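Local coordinates for protein nicking enzyme (PDB 4HTE) that probably nicks plasmid DNA at the origin of transfer to start conjugative spread of antibiotic resistance, this piece being its all-helical C-terminal domain, at residues F169-L173 against Y203-L208; D24-L28 against I84-K90; K255-G259 against F272-Y276. All blocks are in the same frame, centred on the assembly; numbering follows the deposited sequence.

Contact 1 (F169-L173 against Y203-L208); sequences FADKL and YYTNKL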
ATOM      1  N   PHE A 169      13.050  -9.751   9.123  1.00 42.47           N
ATOM      2  CA  PHE A 169      12.656 -10.219  10.448  1.00 44.03           C
ATOM      3  C   PHE A 169      12.845 -11.726  10.600  1.00 42.29           C
ATOM      4  O   PHE A 169      13.115 -12.215  11.696  1.00 42.82           O
ATOM      5  CB  PHE A 169      11.211  -9.825  10.748  1.00 37.54           C
ATOM      6  CG  PHE A 169      11.056  -8.389  11.154  1.00 38.53           C
ATOM      7  CD1 PHE A 169      11.479  -7.963  12.403  1.00 43.02           C
ATOM      8  CD2 PHE A 169      10.494  -7.467  10.290  1.00 37.61           C
ATOM      9  CE1 PHE A 169      11.345  -6.642  12.782  1.00 42.05           C
ATOM     10  CE2 PHE A 169      10.355  -6.142  10.665  1.00 39.53           C
ATOM     11  CZ  PHE A 169      10.781  -5.730  11.913  1.00 42.43           C
ATOM     12  N   ALA A 170      12.706 -12.458   9.501  1.00 37.44           N
ATOM     13  CA  ALA A 170      12.971 -13.890   9.513  1.00 41.68           C
ATOM     14  C   ALA A 170      14.420 -14.111   9.927  1.00 46.05           C
ATOM     15  O   ALA A 170      14.726 -15.003  10.719  1.00 47.94           O
ATOM     16  CB  ALA A 170      12.712 -14.491   8.144  1.00 38.68           C
ATOM     17  N   ASP A 171      15.308 -13.286   9.385  1.00 44.53           N
ATOM     18  CA  ASP A 171      16.721 -13.355   9.721  1.00 45.74           C
ATOM     19  C   ASP A 171      16.937 -12.979  11.181  1.00 46.18           C
ATOM     20  O   ASP A 171      17.688 -13.638  11.897  1.00 54.66           O
ATOM     21  CB  ASP A 171      17.529 -12.425   8.818  1.00 47.25           C
ATOM     22  CG  ASP A 171      19.013 -12.476   9.113  1.00 50.92           C
ATOM     23  OD1 ASP A 171      19.494 -11.644   9.912  1.00 50.72           O
ATOM     24  OD2 ASP A 171      19.698 -13.355   8.549  1.00 55.55           O
ATOM     25  N   LYS A 172      16.276 -11.911  11.616  1.00 44.14           N
ATOM     26  CA  LYS A 172      16.363 -11.472  13.002  1.00 44.38           C
ATOM     27  C   LYS A 172      15.994 -12.613  13.936  1.00 47.87           C
ATOM     28  O   LYS A 172      16.555 -12.741  15.023  1.00 48.35           O
ATOM     29  CB  LYS A 172      15.426 -10.290  13.243  1.00 43.74           C
ATOM     30  CG  LYS A 172      15.879  -9.006  12.581  1.00 44.54           C
ATOM     31  CD  LYS A 172      16.652  -8.128  13.546  1.00 42.03           C
ATOM     32  CE  LYS A 172      17.934  -7.611  12.922  1.00 40.60           C
ATOM     33  NZ  LYS A 172      18.657  -6.702  13.849  1.00 41.78           N
ATOM     34  N   LEU A 173      15.050 -13.444  13.502  1.00 46.54           N
ATOM     35  CA  LEU A 173      14.589 -14.564  14.312  1.00 44.43           C
ATOM     36  C   LEU A 173      15.650 -15.657  14.363  1.00 46.17           C
ATOM     37  O   LEU A 173      16.106 -16.040  15.436  1.00 46.80           O
ATOM     38  CB  LEU A 173      13.283 -15.136  13.752  1.00 43.48           C
ATOM     39  CG  LEU A 173      12.137 -15.418  14.731  1.00 43.71           C
ATOM     40  CD1 LEU A 173      11.280 -16.555  14.204  1.00 41.08           C
ATOM     41  CD2 LEU A 173      12.624 -15.738  16.135  1.00 45.88           C
ATOM     42  N   TYR A 203       8.183 -10.644  19.418  1.00 44.03           N
ATOM     43  CA  TYR A 203       8.058  -9.465  18.575  1.00 40.14           C
ATOM     44  C   TYR A 203       8.308  -9.847  17.119  1.00 41.14           C
ATOM     45  O   TYR A 203       7.444  -9.661  16.266  1.00 44.25           O
ATOM     46  CB  TYR A 203       9.043  -8.386  19.030  1.00 41.47           C
ATOM     47  CG  TYR A 203       8.928  -7.080  18.277  1.00 44.73           C
ATOM     48  CD1 TYR A 203       7.800  -6.279  18.403  1.00 49.77           C
ATOM     49  CD2 TYR A 203       9.955  -6.642  17.452  1.00 43.06           C
ATOM     50  CE1 TYR A 203       7.693  -5.081  17.718  1.00 50.84           C
ATOM     51  CE2 TYR A 203       9.859  -5.445  16.765  1.00 48.15           C
ATOM     52  CZ  TYR A 203       8.727  -4.667  16.901  1.00 50.24           C
ATOM     53  OH  TYR A 203       8.629  -3.476  16.218  1.00 50.91           O
ATOM     54  N   TYR A 204       9.484 -10.403  16.846  1.00 42.78           N
ATOM     55  CA  TYR A 204       9.836 -10.830  15.496  1.00 46.34           C
ATOM     56  C   TYR A 204       8.782 -11.785  14.947  1.00 47.00           C
ATOM     57  O   TYR A 204       8.305 -11.624  13.824  1.00 40.80           O
ATOM     58  CB  TYR A 204      11.210 -11.511  15.490  1.00 47.04           C
ATOM     59  CG  TYR A 204      12.340 -10.639  15.997  1.00 48.91           C
ATOM     60  CD1 TYR A 204      12.330  -9.264  15.798  1.00 51.06           C
ATOM     61  CD2 TYR A 204      13.418 -11.192  16.679  1.00 49.29           C
ATOM     62  CE1 TYR A 204      13.360  -8.465  16.261  1.00 50.92           C
ATOM     63  CE2 TYR A 204      14.453 -10.400  17.146  1.00 50.58           C
ATOM     64  CZ  TYR A 204      14.417  -9.038  16.934  1.00 52.21           C
ATOM     65  OH  TYR A 204      15.443  -8.243  17.396  1.00 55.37           O
ATOM     66  N   THR A 205       8.418 -12.779  15.748  1.00 47.81           N
ATOM     67  CA  THR A 205       7.461 -13.783  15.317  1.00 47.39           C
ATOM     68  C   THR A 205       6.177 -13.113  14.845  1.00 45.92           C
ATOM     69  O   THR A 205       5.610 -13.487  13.819  1.00 44.18           O
ATOM     70  CB  THR A 205       7.133 -14.761  16.454  1.00 46.97           C
ATOM     71  OG1 THR A 205       8.309 -14.993  17.239  1.00 48.41           O
ATOM     72  CG2 THR A 205       6.638 -16.078  15.890  1.00 44.48           C
ATOM     73  N   ASN A 206       5.732 -12.112  15.594  1.00 43.53           N
ATOM     74  CA  ASN A 206       4.508 -11.398  15.261  1.00 45.45           C
ATOM     75  C   ASN A 206       4.675 -10.614  13.965  1.00 41.81           C
ATOM     76  O   ASN A 206       3.796 -10.625  13.106  1.00 37.82           O
ATOM     77  CB  ASN A 206       4.114 -10.459  16.401  1.00 47.26           C
ATOM     78  CG  ASN A 206       2.682  -9.976  16.289  1.00 50.55           C
ATOM     79  OD1 ASN A 206       2.426  -8.840  15.886  1.00 52.55           O
ATOM     80  ND2 ASN A 206       1.737 -10.841  16.640  1.00 51.70           N
ATOM     81  N   LYS A 207       5.814  -9.942  13.828  1.00 39.78           N
ATOM     82  CA  LYS A 207       6.103  -9.169  12.626  1.00 36.46           C
ATOM     83  C   LYS A 207       5.999 -10.039  11.380  1.00 34.99           C
ATOM     84  O   LYS A 207       5.622  -9.560  10.312  1.00 39.54           O
ATOM     85  CB  LYS A 207       7.501  -8.539  12.700  1.00 37.56           C
ATOM     86  CG  LYS A 207       7.675  -7.505  13.806  1.00 42.73           C
ATOM     87  CD  LYS A 207       6.811  -6.273  13.584  1.00 44.73           C
ATOM     88  CE  LYS A 207       7.586  -5.161  12.907  1.00 41.70           C
ATOM     89  NZ  LYS A 207       6.765  -3.927  12.782  1.00 44.05           N
ATOM     90  N   LEU A 208       6.337 -11.318  11.506  1.00 36.55           N
ATOM     91  CA  LEU A 208       6.218 -12.225  10.373  1.00 37.88           C
ATOM     92  C   LEU A 208       4.759 -12.312   9.932  1.00 37.76           C
ATOM     93  O   LEU A 208       4.464 -12.311   8.737  1.00 39.50           O
ATOM     94  CB  LEU A 208       6.761 -13.615  10.713  1.00 37.71           C
ATOM     95  CG  LEU A 208       8.260 -13.708  11.002  1.00 38.65           C
ATOM     96  CD1 LEU A 208       8.671 -15.158  11.088  1.00 38.35           C
ATOM     97  CD2 LEU A 208       9.074 -12.995   9.935  1.00 37.78           C
TER
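F169 and Y204 mark where helix 159-179 meets helix 198-227: their CA atoms are 5.8 Å apart, and the two short axes run nearly antiparallel, 151° between their directions, with a closest approach of 9.0 Å. Two lysine chains work here as apolar covers for aromatic rings. K207 lies across the F169 ring, its CB 3.9 Å from the centroid and close to the ring normal, a CH-pi contact, while its CE reaches F169 CZ at the far end of the same ring. Bends at chi2 and chi3 (-96° for the latter) keep the K207 chain folded along the ring instead of letting it run straight past. The same happens the other way round with K172 on Y204: K172 CB stands 3.8 Å from the tyrosine centroid, almost on the normal, before the end of the lysine leads away. The two rings meet where Y204 CD1 comes to the edge of F169, 3.7 Å from F169 CD1, the side chains crossing at about a right angle. L208 CD2 packs on F169 CB at 3.9 Å, and the L173 and Y204 side chains run past each other in opposite directions. F211 continues the apolar patch beside F169, and I201 beside L173. No hydrogen bond joins the two segments; they share mainly side-chain packing, an antiparallel helix-helix contact in the relaxase's alpha-helical C-terminal domain, away from its calcium-binding residues.

Contact 2 (D24-L28 against I84-K90); sequences DSTTL and INEVFEK
The carbonyl oxygen of D24 is held by two amides of its own helix, L28 N at 3.3 Å and, more weakly, T27 N, and all three of these residues touch V87. D24 CB sits against V87 CG1 at 3.8 Å, the two side chains running past each other in opposite directions. V87 divides its two methyls between the three: CG1, anti to the backbone N with chi1 171°, takes D24 CB and L28 CG, whereas CG2 lies 3.9 Å from D24 OD1 and somewhat farther from the T27 methyl. T27 OG1 is bonded back to S23 O, so its methyl is the part left to meet V87. L28 makes the other large apolar contact. Its CD2 touches I84 CG2 at 3.9 Å and F88 CE1 at 3.8 Å, with CD1 also on that CE1, so both methyls meet the same ring carbon. At the outer end K90 NZ lies 4.6 Å from D24 OD1, opposite charges that are not in contact; any attraction there is probably a diffuse one. M20 adds to the apolar cluster from the preceding loop, and I113 of helix 109-122 lies against F88. The axes approach to 10.0 Å at 139°, an antiparallel crossing of helix 22-35 on the long helix 64-99, with leucine, isoleucine, valine and phenylalanine inside and D24 and K90 toward the outside, within the middle helical domain of the nicking enzyme C-terminal part.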
ATOM      1  N   ASP A  24     -23.763  13.697  20.879  1.00 88.11           N
ATOM      2  CA  ASP A  24     -22.747  13.117  20.009  1.00 87.55           C
ATOM      3  C   ASP A  24     -21.883  14.213  19.392  1.00 84.57           C
ATOM      4  O   ASP A  24     -20.658  14.101  19.360  1.00 84.68           O
ATOM      5  CB  ASP A  24     -23.397  12.285  18.901  1.00 88.64           C
ATOM      6  CG  ASP A  24     -24.172  11.097  19.439  1.00 92.15           C
ATOM      7  OD1 ASP A  24     -23.678  10.443  20.382  1.00 91.72           O
ATOM      8  OD2 ASP A  24     -25.272  10.816  18.918  1.00 94.61           O
ATOM      9  N   SER A  25     -22.530  15.270  18.904  1.00 84.84           N
ATOM     10  CA  SER A  25     -21.826  16.403  18.314  1.00 80.05           C
ATOM     11  C   SER A  25     -20.696  16.849  19.232  1.00 78.83           C
ATOM     12  O   SER A  25     -19.601  17.171  18.771  1.00 76.99           O
ATOM     13  CB  SER A  25     -22.787  17.573  18.081  1.00 81.71           C
ATOM     14  OG  SER A  25     -23.849  17.224  17.210  1.00 83.30           O
ATOM     15  N   THR A  26     -20.963  16.844  20.534  1.00 79.88           N
ATOM     16  CA  THR A  26     -20.015  17.361  21.513  1.00 80.00           C
ATOM     17  C   THR A  26     -18.875  16.370  21.716  1.00 77.72           C
ATOM     18  O   THR A  26     -17.731  16.765  21.927  1.00 77.06           O
ATOM     19  CB  THR A  26     -20.694  17.648  22.871  1.00 82.53           C
ATOM     20  OG1 THR A  26     -21.907  18.384  22.666  1.00 85.59           O
ATOM     21  CG2 THR A  26     -19.777  18.462  23.771  1.00 79.87           C
ATOM     22  N   THR A  27     -19.194  15.082  21.638  1.00 78.40           N
ATOM     23  CA  THR A  27     -18.195  14.034  21.818  1.00 78.41           C
ATOM     24  C   THR A  27     -17.054  14.180  20.813  1.00 74.08           C
ATOM     25  O   THR A  27     -15.884  14.226  21.198  1.00 73.43           O
ATOM     26  CB  THR A  27     -18.818  12.632  21.670  1.00 79.68           C
ATOM     27  OG1 THR A  27     -19.768  12.412  22.721  1.00 80.50           O
ATOM     28  CG2 THR A  27     -17.743  11.558  21.741  1.00 79.59           C
ATOM     29  N   LEU A  28     -17.399  14.248  19.530  1.00 70.25           N
ATOM     30  CA  LEU A  28     -16.409  14.431  18.472  1.00 67.80           C
ATOM     31  C   LEU A  28     -15.505  15.622  18.761  1.00 69.32           C
ATOM     32  O   LEU A  28     -14.286  15.542  18.602  1.00 68.69           O
ATOM     33  CB  LEU A  28     -17.099  14.635  17.121  1.00 65.99           C
ATOM     34  CG  LEU A  28     -17.864  13.446  16.536  1.00 69.44           C
ATOM     35  CD1 LEU A  28     -18.471  13.823  15.191  1.00 67.72           C
ATOM     36  CD2 LEU A  28     -16.961  12.230  16.395  1.00 69.33           C
ATOM     37  N   ILE A  84     -15.860   7.113  19.417  1.00 70.08           N
ATOM     38  CA  ILE A  84     -16.020   7.944  18.230  1.00 66.02           C
ATOM     39  C   ILE A  84     -16.715   7.140  17.138  1.00 68.40           C
ATOM     40  O   ILE A  84     -17.520   7.673  16.375  1.00 71.46           O
ATOM     41  CB  ILE A  84     -14.664   8.453  17.699  1.00 62.15           C
ATOM     42  CG1 ILE A  84     -14.105   9.543  18.617  1.00 63.29           C
ATOM     43  CG2 ILE A  84     -14.813   8.986  16.277  1.00 55.75           C
ATOM     44  CD1 ILE A  84     -12.776  10.115  18.155  1.00 63.40           C
ATOM     45  N   ASN A  85     -16.389   5.854  17.064  1.00 69.83           N
ATOM     46  CA  ASN A  85     -16.989   4.964  16.078  1.00 71.28           C
ATOM     47  C   ASN A  85     -18.481   4.758  16.336  1.00 76.16           C
ATOM     48  O   ASN A  85     -19.283   4.740  15.401  1.00 73.24           O
ATOM     49  CB  ASN A  85     -16.266   3.614  16.080  1.00 69.00           C
ATOM     50  CG  ASN A  85     -16.606   2.766  14.869  1.00 69.88           C
ATOM     51  OD1 ASN A  85     -16.613   3.252  13.738  1.00 68.58           O
ATOM     52  ND2 ASN A  85     -16.892   1.489  15.103  1.00 72.72           N
ATOM     53  N   GLU A  86     -18.846   4.601  17.606  1.00 82.41           N
ATOM     54  CA  GLU A  86     -20.242   4.413  17.995  1.00 85.17           C
ATOM     55  C   GLU A  86     -21.085   5.576  17.490  1.00 82.33           C
ATOM     56  O   GLU A  86     -22.225   5.394  17.063  1.00 82.80           O
ATOM     57  CB  GLU A  86     -20.364   4.306  19.518  1.00 88.79           C
ATOM     58  CG  GLU A  86     -19.706   3.065  20.111  1.00 92.57           C
ATOM     59  CD  GLU A  86     -19.676   3.083  21.629  1.00 93.93           C
ATOM     60  OE1 GLU A  86     -20.123   4.086  22.225  1.00 94.19           O
ATOM     61  OE2 GLU A  86     -19.204   2.091  22.228  1.00 92.17           O
ATOM     62  N   VAL A  87     -20.509   6.773  17.543  1.00 76.15           N
ATOM     63  CA  VAL A  87     -21.177   7.971  17.061  1.00 72.00           C
ATOM     64  C   VAL A  87     -21.440   7.879  15.564  1.00 74.98           C
ATOM     65  O   VAL A  87     -22.549   8.152  15.099  1.00 79.97           O
ATOM     66  CB  VAL A  87     -20.330   9.224  17.328  1.00 67.74           C
ATOM     67  CG1 VAL A  87     -20.932  10.430  16.626  1.00 70.29           C
ATOM     68  CG2 VAL A  87     -20.209   9.475  18.820  1.00 67.49           C
ATOM     69  N   PHE A  88     -20.411   7.500  14.815  1.00 70.12           N
ATOM     70  CA  PHE A  88     -20.514   7.397  13.365  1.00 74.28           C
ATOM     71  C   PHE A  88     -21.518   6.331  12.939  1.00 82.10           C
ATOM     72  O   PHE A  88     -22.265   6.516  11.977  1.00 81.68           O
ATOM     73  CB  PHE A  88     -19.147   7.081  12.754  1.00 73.81           C
ATOM     74  CG  PHE A  88     -18.226   8.271  12.663  1.00 74.96           C
ATOM     75  CD1 PHE A  88     -18.605   9.510  13.159  1.00 75.64           C
ATOM     76  CD2 PHE A  88     -16.980   8.148  12.068  1.00 73.14           C
ATOM     77  CE1 PHE A  88     -17.755  10.597  13.069  1.00 69.26           C
ATOM     78  CE2 PHE A  88     -16.129   9.235  11.976  1.00 67.75           C
ATOM     79  CZ  PHE A  88     -16.520  10.459  12.477  1.00 64.33           C
ATOM     80  N   GLU A  89     -21.532   5.215  13.660  1.00 89.23           N
ATOM     81  CA  GLU A  89     -22.398   4.094  13.319  1.00 92.63           C
ATOM     82  C   GLU A  89     -23.864   4.506  13.398  1.00 92.57           C
ATOM     83  O   GLU A  89     -24.665   4.146  12.536  1.00 95.08           O
ATOM     84  CB  GLU A  89     -22.126   2.914  14.255  1.00 94.42           C
ATOM     85  CG  GLU A  89     -22.290   1.549  13.602  1.00 96.03           C
ATOM     86  CD  GLU A  89     -21.559   0.450  14.353  1.00 97.71           C
ATOM     87  OE1 GLU A  89     -21.254   0.645  15.549  1.00 97.88           O
ATOM     88  OE2 GLU A  89     -21.282  -0.605  13.744  1.00 97.96           O
ATOM     89  N   LYS A  90     -24.208   5.269  14.432  1.00 87.33           N
ATOM     90  CA  LYS A  90     -25.570   5.761  14.598  1.00 85.24           C
ATOM     91  C   LYS A  90     -25.954   6.676  13.441  1.00 85.44           C
ATOM     92  O   LYS A  90     -27.015   6.518  12.840  1.00 84.90           O
ATOM     93  CB  LYS A  90     -25.714   6.513  15.922  1.00 83.71           C
ATOM     94  CG  LYS A  90     -25.578   5.639  17.154  1.00 85.36           C
ATOM     95  CD  LYS A  90     -25.699   6.458  18.427  1.00 86.13           C
ATOM     96  CE  LYS A  90     -25.596   5.570  19.650  1.00 88.09           C
ATOM     97  NZ  LYS A  90     -25.706   6.344  20.909  1.00 89.07           N
TER

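Contact 3 (K255-G259 against F272-Y276); sequences KTYHG and FIPKY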
ATOM      1  N   LYS A 255       1.421  -2.174 -16.099  1.00 66.35           N
ATOM      2  CA  LYS A 255       0.467  -1.084 -16.240  1.00 66.52           C
ATOM      3  C   LYS A 255       1.161   0.263 -16.074  1.00 65.92           C
ATOM      4  O   LYS A 255       0.977   1.172 -16.884  1.00 66.49           O
ATOM      5  CB  LYS A 255      -0.644  -1.218 -15.199  1.00 66.27           C
ATOM      6  CG  LYS A 255      -1.729  -0.159 -15.306  1.00 67.49           C
ATOM      7  CD  LYS A 255      -2.366   0.121 -13.952  1.00 66.34           C
ATOM      8  CE  LYS A 255      -1.454   0.950 -13.052  1.00 64.51           C
ATOM      9  NZ  LYS A 255      -1.327   2.362 -13.520  1.00 64.92           N
ATOM     10  N   THR A 256       1.958   0.380 -15.017  1.00 65.07           N
ATOM     11  CA  THR A 256       2.614   1.639 -14.680  1.00 64.46           C
ATOM     12  C   THR A 256       3.641   2.054 -15.730  1.00 63.98           C
ATOM     13  O   THR A 256       4.095   3.198 -15.742  1.00 64.14           O
ATOM     14  CB  THR A 256       3.312   1.573 -13.303  1.00 58.50           C
ATOM     15  OG1 THR A 256       4.372   0.608 -13.338  1.00 62.25           O
ATOM     16  CG2 THR A 256       2.316   1.213 -12.201  1.00 52.76           C
ATOM     17  N   TYR A 257       4.010   1.127 -16.608  1.00 62.43           N
ATOM     18  CA  TYR A 257       4.953   1.433 -17.675  1.00 63.04           C
ATOM     19  C   TYR A 257       4.223   1.927 -18.923  1.00 62.52           C
ATOM     20  O   TYR A 257       4.674   2.864 -19.581  1.00 61.77           O
ATOM     21  CB  TYR A 257       5.803   0.206 -18.006  1.00 66.70           C
ATOM     22  CG  TYR A 257       6.745   0.406 -19.172  1.00 68.75           C
ATOM     23  CD1 TYR A 257       6.402  -0.025 -20.444  1.00 74.41           C
ATOM     24  CD2 TYR A 257       7.974   1.025 -19.000  1.00 70.22           C
ATOM     25  CE1 TYR A 257       7.255   0.152 -21.516  1.00 72.82           C
ATOM     26  CE2 TYR A 257       8.836   1.208 -20.066  1.00 74.36           C
ATOM     27  CZ  TYR A 257       8.470   0.770 -21.321  1.00 73.75           C
ATOM     28  OH  TYR A 257       9.322   0.947 -22.387  1.00 76.22           O
ATOM     29  N   HIS A 258       3.092   1.303 -19.237  1.00 61.90           N
ATOM     30  CA  HIS A 258       2.334   1.647 -20.434  1.00 65.98           C
ATOM     31  C   HIS A 258       1.171   2.592 -20.132  1.00 65.68           C
ATOM     32  O   HIS A 258       0.478   3.042 -21.044  1.00 68.12           O
ATOM     33  CB  HIS A 258       1.807   0.378 -21.109  1.00 71.30           C
ATOM     34  CG  HIS A 258       2.866  -0.427 -21.797  1.00 73.44           C
ATOM     35  ND1 HIS A 258       3.351  -0.105 -23.047  1.00 73.63           N
ATOM     36  CD2 HIS A 258       3.529  -1.545 -21.416  1.00 72.56           C
ATOM     37  CE1 HIS A 258       4.269  -0.983 -23.402  1.00 80.05           C
ATOM     38  NE2 HIS A 258       4.398  -1.868 -22.430  1.00 75.73           N
ATOM     39  N   GLY A 259       0.960   2.900 -18.857  1.00 62.84           N
ATOM     40  CA  GLY A 259      -0.177   3.710 -18.459  1.00 61.16           C
ATOM     41  C   GLY A 259      -1.445   2.882 -18.505  1.00 64.04           C
ATOM     42  O   GLY A 259      -1.451   1.783 -19.053  1.00 66.97           O
ATOM     43  N   PHE A 272       0.339  -6.132 -29.024  1.00108.25           N
ATOM     44  CA  PHE A 272       1.325  -5.354 -28.288  1.00101.83           C
ATOM     45  C   PHE A 272       1.405  -3.915 -28.799  1.00 99.09           C
ATOM     46  O   PHE A 272       1.053  -3.636 -29.941  1.00101.75           O
ATOM     47  CB  PHE A 272       2.699  -6.022 -28.361  1.00101.97           C
ATOM     48  CG  PHE A 272       3.773  -5.286 -27.605  1.00102.63           C
ATOM     49  CD1 PHE A 272       3.898  -5.435 -26.232  1.00101.72           C
ATOM     50  CD2 PHE A 272       4.659  -4.450 -28.266  1.00102.54           C
ATOM     51  CE1 PHE A 272       4.881  -4.763 -25.533  1.00 97.23           C
ATOM     52  CE2 PHE A 272       5.646  -3.773 -27.570  1.00100.75           C
ATOM     53  CZ  PHE A 272       5.755  -3.932 -26.202  1.00 97.33           C
ATOM     54  N   ILE A 273       1.878  -3.011 -27.948  1.00 94.78           N
ATOM     55  CA  ILE A 273       2.032  -1.604 -28.309  1.00 92.32           C
ATOM     56  C   ILE A 273       3.311  -1.055 -27.680  1.00 93.18           C
ATOM     57  O   ILE A 273       3.591  -1.339 -26.517  1.00 93.01           O
ATOM     58  CB  ILE A 273       0.848  -0.760 -27.807  1.00 84.71           C
ATOM     59  CG1 ILE A 273      -0.471  -1.289 -28.369  1.00 82.97           C
ATOM     60  CG2 ILE A 273       1.037   0.698 -28.195  1.00 75.59           C
ATOM     61  CD1 ILE A 273      -1.680  -0.586 -27.817  1.00 81.37           C
ATOM     62  N   PRO A 274       4.089  -0.264 -28.438  1.00 56.82           N
ATOM     63  CA  PRO A 274       5.335   0.273 -27.887  1.00 62.42           C
ATOM     64  C   PRO A 274       5.170   1.657 -27.255  1.00 60.93           C
ATOM     65  O   PRO A 274       4.615   2.565 -27.876  1.00 65.66           O
ATOM     66  CB  PRO A 274       6.239   0.353 -29.117  1.00 67.23           C
ATOM     67  CG  PRO A 274       5.284   0.488 -30.304  1.00 75.38           C
ATOM     68  CD  PRO A 274       3.881   0.194 -29.822  1.00 70.82           C
ATOM     69  N   LYS A 275       5.646   1.803 -26.023  1.00 79.12           N
ATOM     70  CA  LYS A 275       5.615   3.085 -25.328  1.00 72.46           C
ATOM     71  C   LYS A 275       6.486   4.131 -26.018  1.00 70.24           C
ATOM     72  O   LYS A 275       6.164   5.321 -26.005  1.00 66.44           O
ATOM     73  CB  LYS A 275       6.071   2.903 -23.876  1.00 68.79           C
ATOM     74  CG  LYS A 275       6.435   4.196 -23.162  1.00 66.79           C
ATOM     75  CD  LYS A 275       6.197   4.076 -21.664  1.00 67.63           C
ATOM     76  CE  LYS A 275       6.918   5.161 -20.878  1.00 64.48           C
ATOM     77  NZ  LYS A 275       6.527   5.156 -19.438  1.00 61.48           N
ATOM     78  N   TYR A 276       7.583   3.688 -26.625  1.00 72.50           N
ATOM     79  CA  TYR A 276       8.560   4.602 -27.209  1.00 74.84           C
ATOM     80  C   TYR A 276       8.720   4.432 -28.714  1.00 79.15           C
ATOM     81  O   TYR A 276       8.347   3.407 -29.285  1.00 80.35           O
ATOM     82  CB  TYR A 276       9.923   4.414 -26.539  1.00 72.93           C
ATOM     83  CG  TYR A 276       9.951   4.850 -25.097  1.00 70.31           C
ATOM     84  CD1 TYR A 276       9.800   6.187 -24.760  1.00 68.37           C
ATOM     85  CD2 TYR A 276      10.133   3.932 -24.071  1.00 67.93           C
ATOM     86  CE1 TYR A 276       9.822   6.598 -23.447  1.00 67.96           C
ATOM     87  CE2 TYR A 276      10.159   4.336 -22.749  1.00 67.77           C
ATOM     88  CZ  TYR A 276      10.001   5.672 -22.444  1.00 67.55           C
ATOM     89  OH  TYR A 276      10.025   6.086 -21.131  1.00 63.59           O
TER
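K275 lies over Y257: its CD stands 4.0 Å from the ring centroid, 10° off the normal, as a CH-pi contact, and its NZ follows over the same face at 4.8 Å from that centroid as a cation-pi partner. The chain can run across the ring because CG is anti to the backbone N (chi1 165°) and everything beyond is extended. K275 NZ is also placed 3.0 Å from Y257 O, but Y257 O and K275 CD are modelled too close to each other, so this hydrogen bond and the details around it are uncertain. The firmer polar partner of NZ is D320, through a salt bridge. At the far end of the tyrosine, Y257 OH comes to the edge of the Y276 ring, 3.5 Å from Y276 CE2. Beside it, the H258 ring approaches I273 O with CE1 and meets F272, the two ring planes at 87° and their centroids 5.9 Å apart.

Farther out, Y276 OH is bonded to Y319 O, while E335 accepts Y276 N and, weakly, Y257 OH, tying loop and helix to helix 327-339. D320 and D328 bind calcium in a crystal structure of this protein, and D328 lies beside Y257. Separately, a calcium ion in this model is about 4 Å from the K275 side chain, nearest atoms. The segment 272-276 is part of the loop between helix 245-269 and helix 278-293, folding back on the first of these, while helix 327-339 presses on Y257 and F272.

How the contacts relate
All three contacts are partly buried, and none shares a helix with another: contact 1 joins helices 159-179 and 198-227, contact 2 helices 22-35 and 64-99, while contact 3 brings a loop back onto helix 245-269. They follow one another along the chain without touching. Contacts 1 and 2 are both antiparallel helix packings with no hydrogen bond between the segments, yet contact 1 uses aromatic faces covered by lysine chains, and contact 2 mostly aliphatic branches. Contact 3 is different in kind, with its lysine turned to a carboxylate near calcium. It lies across the centre of the chain from both, 38 Å from contact 1 and 47 Å from contact 2, centre to centre.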